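Local coordinates for Nrps/pks (Streptomyces albus, PDB 4OPE), which probably catalyses decarboxylative chain extension of an acyl thioester as a ketosynthase domain of the oxazolomycin assembly line, at residues 97-101 against 242-246; 119-125 against 195-201. All blocks are in the same frame, centred on the assembly; numbering follows the deposited sequence.

Contact 1 of 2, residues 97-101 against 242-246; sequences IFLQT and GSGAV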
ATOM      1  N   ILE A  97      -1.580 -18.086  -1.648  1.00 38.82           N
ATOM      2  CA  ILE A  97      -1.421 -18.219  -3.075  1.00 36.73           C
ATOM      3  C   ILE A  97      -0.302 -17.340  -3.578  1.00 34.99           C
ATOM      4  O   ILE A  97       0.478 -17.736  -4.452  1.00 35.89           O
ATOM      5  CB  ILE A  97      -2.737 -17.900  -3.765  1.00 37.91           C
ATOM      6  CG1 ILE A  97      -3.681 -19.071  -3.491  1.00 39.59           C
ATOM      7  CG2 ILE A  97      -2.521 -17.674  -5.254  1.00 38.41           C
ATOM      8  CD1 ILE A  97      -5.047 -18.915  -4.107  1.00 41.84           C
ATOM      9  N   PHE A  98      -0.210 -16.144  -3.034  1.00 31.74           N
ATOM     10  CA  PHE A  98       0.855 -15.276  -3.435  1.00 31.67           C
ATOM     11  C   PHE A  98       2.257 -15.850  -3.105  1.00 31.61           C
ATOM     12  O   PHE A  98       3.222 -15.611  -3.824  1.00 29.25           O
ATOM     13  CB  PHE A  98       0.667 -13.907  -2.815  1.00 31.99           C
ATOM     14  CG  PHE A  98       1.507 -12.861  -3.425  1.00 31.96           C
ATOM     15  CD1 PHE A  98       1.369 -12.537  -4.757  1.00 32.80           C
ATOM     16  CD2 PHE A  98       2.433 -12.211  -2.698  1.00 33.80           C
ATOM     17  CE1 PHE A  98       2.163 -11.565  -5.354  1.00 32.87           C
ATOM     18  CE2 PHE A  98       3.233 -11.231  -3.291  1.00 34.88           C
ATOM     19  CZ  PHE A  98       3.096 -10.917  -4.623  1.00 32.71           C
ATOM     20  N   LEU A  99       2.355 -16.625  -2.042  1.00 30.96           N
ATOM     21  CA  LEU A  99       3.607 -17.266  -1.735  1.00 31.83           C
ATOM     22  C   LEU A  99       3.999 -18.247  -2.828  1.00 32.12           C
ATOM     23  O   LEU A  99       5.143 -18.253  -3.316  1.00 32.16           O
ATOM     24  CB  LEU A  99       3.510 -18.015  -0.435  1.00 33.70           C
ATOM     25  CG  LEU A  99       3.879 -17.271   0.815  1.00 36.18           C
ATOM     26  CD1 LEU A  99       3.403 -18.132   1.960  1.00 38.37           C
ATOM     27  CD2 LEU A  99       5.377 -17.032   0.919  1.00 36.83           C
ATOM     28  N   GLN A 100       3.049 -19.066  -3.249  1.00 31.95           N
ATOM     29  CA  GLN A 100       3.338 -19.978  -4.345  1.00 32.60           C
ATOM     30  C   GLN A 100       3.650 -19.216  -5.641  1.00 31.61           C
ATOM     31  O   GLN A 100       4.565 -19.595  -6.369  1.00 31.87           O
ATOM     32  CB  GLN A 100       2.231 -21.002  -4.508  1.00 33.85           C
ATOM     33  CG  GLN A 100       2.011 -21.816  -3.210  1.00 37.08           C
ATOM     34  CD  GLN A 100       0.850 -22.820  -3.319  1.00 39.49           C
ATOM     35  OE1 GLN A 100      -0.053 -22.608  -4.072  1.00 39.28           O
ATOM     36  NE2 GLN A 100       0.867 -23.875  -2.528  1.00 42.46           N
ATOM     37  N   THR A 101       2.934 -18.124  -5.899  1.00 29.92           N
ATOM     38  CA  THR A 101       3.193 -17.307  -7.066  1.00 29.19           C
ATOM     39  C   THR A 101       4.605 -16.782  -7.054  1.00 29.01           C
ATOM     40  O   THR A 101       5.326 -16.876  -8.038  1.00 30.13           O
ATOM     41  CB  THR A 101       2.204 -16.144  -7.102  1.00 30.38           C
ATOM     42  OG1 THR A 101       0.883 -16.682  -7.262  1.00 32.32           O
ATOM     43  CG2 THR A 101       2.524 -15.161  -8.211  1.00 29.19           C
ATOM     44  N   GLY A 242      -7.417 -13.951  -9.155  1.00 31.99           N
ATOM     45  CA  GLY A 242      -6.110 -14.069  -9.751  1.00 31.77           C
ATOM     46  C   GLY A 242      -4.961 -13.741  -8.825  1.00 30.69           C
ATOM     47  O   GLY A 242      -5.116 -13.066  -7.817  1.00 31.67           O
ATOM     48  N   SER A 243      -3.798 -14.209  -9.214  1.00 30.43           N
ATOM     49  CA  SER A 243      -2.560 -13.935  -8.521  1.00 31.13           C
ATOM     50  C   SER A 243      -1.498 -13.770  -9.600  1.00 32.33           C
ATOM     51  O   SER A 243      -1.445 -14.584 -10.555  1.00 32.54           O
ATOM     52  CB  SER A 243      -2.180 -15.142  -7.680  1.00 31.67           C
ATOM     53  OG  SER A 243      -1.195 -14.813  -6.736  1.00 33.75           O
ATOM     54  N   GLY A 244      -0.660 -12.731  -9.469  1.00 29.11           N
ATOM     55  CA  GLY A 244       0.372 -12.546 -10.414  1.00 26.95           C
ATOM     56  C   GLY A 244       1.504 -11.726  -9.906  1.00 26.97           C
ATOM     57  O   GLY A 244       1.337 -10.897  -9.036  1.00 25.58           O
ATOM     58  N   ALA A 245       2.685 -11.959 -10.481  1.00 27.08           N
ATOM     59  CA  ALA A 245       3.848 -11.192 -10.106  1.00 26.70           C
ATOM     60  C   ALA A 245       4.864 -11.178 -11.232  1.00 27.21           C
ATOM     61  O   ALA A 245       4.957 -12.127 -12.012  1.00 25.88           O
ATOM     62  CB  ALA A 245       4.456 -11.798  -8.857  1.00 27.49           C
ATOM     63  N   VAL A 246       5.620 -10.093 -11.293  1.00 27.06           N
ATOM     64  CA  VAL A 246       6.714  -9.976 -12.197  1.00 28.09           C
ATOM     65  C   VAL A 246       7.958  -9.682 -11.379  1.00 29.73           C
ATOM     66  O   VAL A 246       7.893  -9.203 -10.223  1.00 28.74           O
ATOM     67  CB  VAL A 246       6.498  -8.818 -13.191  1.00 28.98           C
ATOM     68  CG1 VAL A 246       5.328  -9.097 -14.109  1.00 29.72           C
ATOM     69  CG2 VAL A 246       6.271  -7.499 -12.484  1.00 28.33           C
TER

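Contact 2 of 2, residues 119-125 against 195-201; sequences VRTGVFV and CEVAVAG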
ATOM      1  N   VAL A 119      21.880  -9.444  -3.517  1.00 49.16           N
ATOM      2  CA  VAL A 119      21.313  -8.165  -3.900  1.00 48.02           C
ATOM      3  C   VAL A 119      20.154  -7.930  -2.982  1.00 46.01           C
ATOM      4  O   VAL A 119      19.613  -8.857  -2.429  1.00 48.91           O
ATOM      5  CB  VAL A 119      20.800  -8.120  -5.357  1.00 48.59           C
ATOM      6  CG1 VAL A 119      21.934  -8.291  -6.347  1.00 48.31           C
ATOM      7  CG2 VAL A 119      19.744  -9.179  -5.608  1.00 49.43           C
ATOM      8  N   ARG A 120      19.758  -6.680  -2.859  1.00 43.59           N
ATOM      9  CA  ARG A 120      18.657  -6.321  -2.046  1.00 42.38           C
ATOM     10  C   ARG A 120      17.365  -6.380  -2.823  1.00 40.40           C
ATOM     11  O   ARG A 120      17.247  -5.762  -3.876  1.00 39.57           O
ATOM     12  CB  ARG A 120      18.905  -4.942  -1.587  1.00 45.69           C
ATOM     13  CG  ARG A 120      18.197  -4.629  -0.307  1.00 50.40           C
ATOM     14  CD  ARG A 120      18.404  -3.170  -0.142  1.00 57.52           C
ATOM     15  NE  ARG A 120      18.626  -2.793   1.224  1.00 63.57           N
ATOM     16  CZ  ARG A 120      18.991  -1.576   1.557  1.00 67.59           C
ATOM     17  NH1 ARG A 120      19.179  -0.643   0.611  1.00 65.51           N
ATOM     18  NH2 ARG A 120      19.151  -1.303   2.837  1.00 74.48           N
ATOM     19  N   THR A 121      16.392  -7.135  -2.320  1.00 38.71           N
ATOM     20  CA  THR A 121      15.168  -7.380  -3.082  1.00 36.18           C
ATOM     21  C   THR A 121      13.956  -6.819  -2.369  1.00 35.54           C
ATOM     22  O   THR A 121      13.766  -7.068  -1.194  1.00 34.83           O
ATOM     23  CB  THR A 121      14.977  -8.872  -3.386  1.00 36.18           C
ATOM     24  OG1 THR A 121      16.141  -9.366  -4.087  1.00 36.50           O
ATOM     25  CG2 THR A 121      13.740  -9.098  -4.265  1.00 35.88           C
ATOM     26  N   GLY A 122      13.157  -6.026  -3.096  1.00 34.73           N
ATOM     27  CA  GLY A 122      11.923  -5.458  -2.553  1.00 35.91           C
ATOM     28  C   GLY A 122      10.700  -6.289  -2.954  1.00 34.69           C
ATOM     29  O   GLY A 122      10.747  -7.038  -3.929  1.00 33.06           O
ATOM     30  N   VAL A 123       9.617  -6.133  -2.190  1.00 34.06           N
ATOM     31  CA  VAL A 123       8.308  -6.748  -2.470  1.00 31.26           C
ATOM     32  C   VAL A 123       7.227  -5.705  -2.336  1.00 31.24           C
ATOM     33  O   VAL A 123       7.182  -4.981  -1.326  1.00 31.21           O
ATOM     34  CB  VAL A 123       7.999  -7.818  -1.463  1.00 30.33           C
ATOM     35  CG1 VAL A 123       6.608  -8.377  -1.694  1.00 29.62           C
ATOM     36  CG2 VAL A 123       9.049  -8.902  -1.547  1.00 30.74           C
ATOM     37  N   PHE A 124       6.388  -5.647  -3.372  1.00 30.97           N
ATOM     38  CA  PHE A 124       5.294  -4.683  -3.569  1.00 31.03           C
ATOM     39  C   PHE A 124       4.097  -5.427  -4.176  1.00 30.02           C
ATOM     40  O   PHE A 124       4.167  -5.942  -5.302  1.00 28.86           O
ATOM     41  CB  PHE A 124       5.719  -3.594  -4.539  1.00 33.02           C
ATOM     42  CG  PHE A 124       6.955  -2.856  -4.128  1.00 35.38           C
ATOM     43  CD1 PHE A 124       8.208  -3.400  -4.318  1.00 37.43           C
ATOM     44  CD2 PHE A 124       6.860  -1.622  -3.558  1.00 37.32           C
ATOM     45  CE1 PHE A 124       9.351  -2.717  -3.935  1.00 38.83           C
ATOM     46  CE2 PHE A 124       7.994  -0.933  -3.148  1.00 40.05           C
ATOM     47  CZ  PHE A 124       9.246  -1.477  -3.344  1.00 38.92           C
ATOM     48  N   VAL A 125       3.007  -5.509  -3.419  1.00 31.07           N
ATOM     49  CA  VAL A 125       1.854  -6.329  -3.791  1.00 30.41           C
ATOM     50  C   VAL A 125       0.602  -5.575  -3.575  1.00 31.37           C
ATOM     51  O   VAL A 125       0.424  -4.979  -2.535  1.00 31.00           O
ATOM     52  CB  VAL A 125       1.809  -7.642  -2.976  1.00 30.89           C
ATOM     53  CG1 VAL A 125       1.685  -7.394  -1.480  1.00 31.14           C
ATOM     54  CG2 VAL A 125       0.726  -8.594  -3.497  1.00 29.99           C
ATOM     55  N   CYS A 195      16.163  -0.697  -3.432  1.00 39.83           N
ATOM     56  CA  CYS A 195      16.553  -2.052  -3.692  1.00 40.44           C
ATOM     57  C   CYS A 195      17.128  -2.172  -5.109  1.00 40.17           C
ATOM     58  O   CYS A 195      17.271  -1.166  -5.782  1.00 39.57           O
ATOM     59  CB  CYS A 195      15.369  -3.004  -3.463  1.00 41.43           C
ATOM     60  SG  CYS A 195      13.876  -2.586  -4.388  1.00 43.34           S
ATOM     61  N   GLU A 196      17.525  -3.383  -5.510  1.00 40.11           N
ATOM     62  CA  GLU A 196      18.151  -3.604  -6.821  1.00 42.54           C
ATOM     63  C   GLU A 196      17.298  -4.465  -7.685  1.00 37.73           C
ATOM     64  O   GLU A 196      17.362  -4.381  -8.888  1.00 37.63           O
ATOM     65  CB  GLU A 196      19.540  -4.257  -6.676  1.00 47.65           C
ATOM     66  CG  GLU A 196      20.555  -3.377  -5.933  1.00 54.26           C
ATOM     67  CD  GLU A 196      21.520  -4.183  -5.056  1.00 62.95           C
ATOM     68  OE1 GLU A 196      22.539  -4.705  -5.576  1.00 72.71           O
ATOM     69  OE2 GLU A 196      21.268  -4.292  -3.831  1.00 68.08           O
ATOM     70  N   VAL A 197      16.535  -5.326  -7.049  1.00 34.91           N
ATOM     71  CA  VAL A 197      15.628  -6.213  -7.700  1.00 33.15           C
ATOM     72  C   VAL A 197      14.332  -6.041  -6.953  1.00 32.26           C
ATOM     73  O   VAL A 197      14.372  -5.706  -5.753  1.00 33.03           O
ATOM     74  CB  VAL A 197      16.125  -7.638  -7.545  1.00 33.23           C
ATOM     75  CG1 VAL A 197      15.079  -8.638  -8.018  1.00 34.11           C
ATOM     76  CG2 VAL A 197      17.399  -7.796  -8.328  1.00 32.74           C
ATOM     77  N   ALA A 198      13.197  -6.218  -7.642  1.00 30.75           N
ATOM     78  CA  ALA A 198      11.881  -6.102  -6.968  1.00 31.02           C
ATOM     79  C   ALA A 198      10.834  -7.095  -7.424  1.00 29.30           C
ATOM     80  O   ALA A 198      10.777  -7.441  -8.588  1.00 28.91           O
ATOM     81  CB  ALA A 198      11.339  -4.701  -7.153  1.00 33.02           C
ATOM     82  N   VAL A 199      10.013  -7.563  -6.515  1.00 28.71           N
ATOM     83  CA  VAL A 199       8.849  -8.359  -6.903  1.00 29.74           C
ATOM     84  C   VAL A 199       7.681  -7.431  -6.888  1.00 29.68           C
ATOM     85  O   VAL A 199       7.444  -6.818  -5.878  1.00 29.42           O
ATOM     86  CB  VAL A 199       8.568  -9.436  -5.869  1.00 30.54           C
ATOM     87  CG1 VAL A 199       7.245 -10.131  -6.114  1.00 29.83           C
ATOM     88  CG2 VAL A 199       9.703 -10.418  -5.871  1.00 31.27           C
ATOM     89  N   ALA A 200       6.956  -7.301  -7.991  1.00 30.66           N
ATOM     90  CA  ALA A 200       5.688  -6.509  -7.993  1.00 30.89           C
ATOM     91  C   ALA A 200       4.581  -7.403  -8.413  1.00 29.99           C
ATOM     92  O   ALA A 200       4.693  -8.085  -9.421  1.00 30.40           O
ATOM     93  CB  ALA A 200       5.773  -5.368  -8.998  1.00 32.80           C
ATOM     94  N   GLY A 201       3.502  -7.398  -7.675  1.00 29.67           N
ATOM     95  CA  GLY A 201       2.388  -8.270  -8.026  1.00 28.81           C
ATOM     96  C   GLY A 201       1.075  -7.805  -7.448  1.00 29.05           C
ATOM     97  O   GLY A 201       0.960  -6.705  -6.860  1.00 27.60           O
TER

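Contact 1 of 2, residues 97-101 against 242-246
S243 meets T101 in a single hydroxyl-to-hydroxyl hydrogen bond, with T101 OG1 2.8 Å from S243 OG. Either group could be the donor. S243 has the most surface buried in this contact, and T101 comes next. On S243, chi1 of -165° sets OG anti to the backbone N and carries it to the helix. S243 OG also lies 3.5 Å from I97 CG2, so it has a polar and an apolar neighbour on the helix. T101 OG1 is also 3.0 Å from I97 O, one turn back in the helix. The methyl of T101 serves the apolar side: CG2 packs 3.9 Å from A245 CB. The F98 ring turns an edge to the strand, with F98 CE1 3.8 Å from G244 O and S243 OG also near the ring plane. A245 CB lies obliquely to the ring, 4.2 Å from F98 CE1. G244 brings no side chain, and T101 CG2 sits 4.0 Å from G244 C. The segment axes run at 36°, 8.0 Å apart at closest approach. Helix 93-108 thus packs on strand 242-250 in the main sheet of this thiolase-like fold. Strands 197-204 and 9-17 flank that strand, and helix 152-163 covers F98 through V155 and V159.

Contact 2 of 2, residues 119-125 against 195-201
R120 and E196 are joined through both backbone and side chain. R120 O accepts two hydrogen bonds, from E196 N at 2.9 Å and from V197 N at 3.3 Å. In return R120 N donates to E196 OE2 at 3.0 Å, reaching the oxygen from above the carboxylate plane. The bend of E196 at chi2 (145°) helps bring the carboxylate back over the start of segment 119-125. The R120 guanidinium leads away from this site and forms a salt bridge with E293 of the second subunit.

Further in, strands 121-125 and 197-201 pair in parallel within the core sheet of the thiolase-like ketosynthase fold. G122 N donates to V197 O, and G122 O accepts from V199 N at 2.7 Å. F124 repeats the pattern with V199 O and G201 N. CA-H...O contacts run alongside, such as A200 CA to F124 O at 3.1 Å.

T121 and V197 lie side by side on one face, with T121 OG1 3.9 Å from V197 CB. V123 and V199 follow there; V123 packs on A156 and V159 of helix 152-163, and V199 meets L247 of strand 242-250. The opposite face carries F124 and A198, and helix 178-192 packs there through A186. The F124 ring has V199 O at its edge, and F124 CE1 is 4.3 Å from A198 CB. C195 SG lies 3.9 Å from G122 CA, where no side chain intervenes.

The inner pairing depends on backbone geometry more than on side-chain identity. The outer end depends on the E196 carboxylate, whose negative charge would probably favour the R120 N-H.

Both contacts belong to the same sheet, since strands 242-250 and 197-204 are antiparallel neighbours in it. Contact 1 is wholly buried, and its centre lies about 7 Å from the chain centre. Contact 2 is centred about 15 Å from it and runs from buried strand out to an exposed end near the second subunit. Contact 1 joins a helix to the sheet through side chains, with one hydroxyl pair amid apolar packing. Contact 2 joins strand to strand, mostly by backbone bonds, and adds a charged side chain at its outer end. They meet directly: V246 N probably donates a hydrogen bond to A200 O, and F98 CZ packs 3.5 Å from V125 CG2.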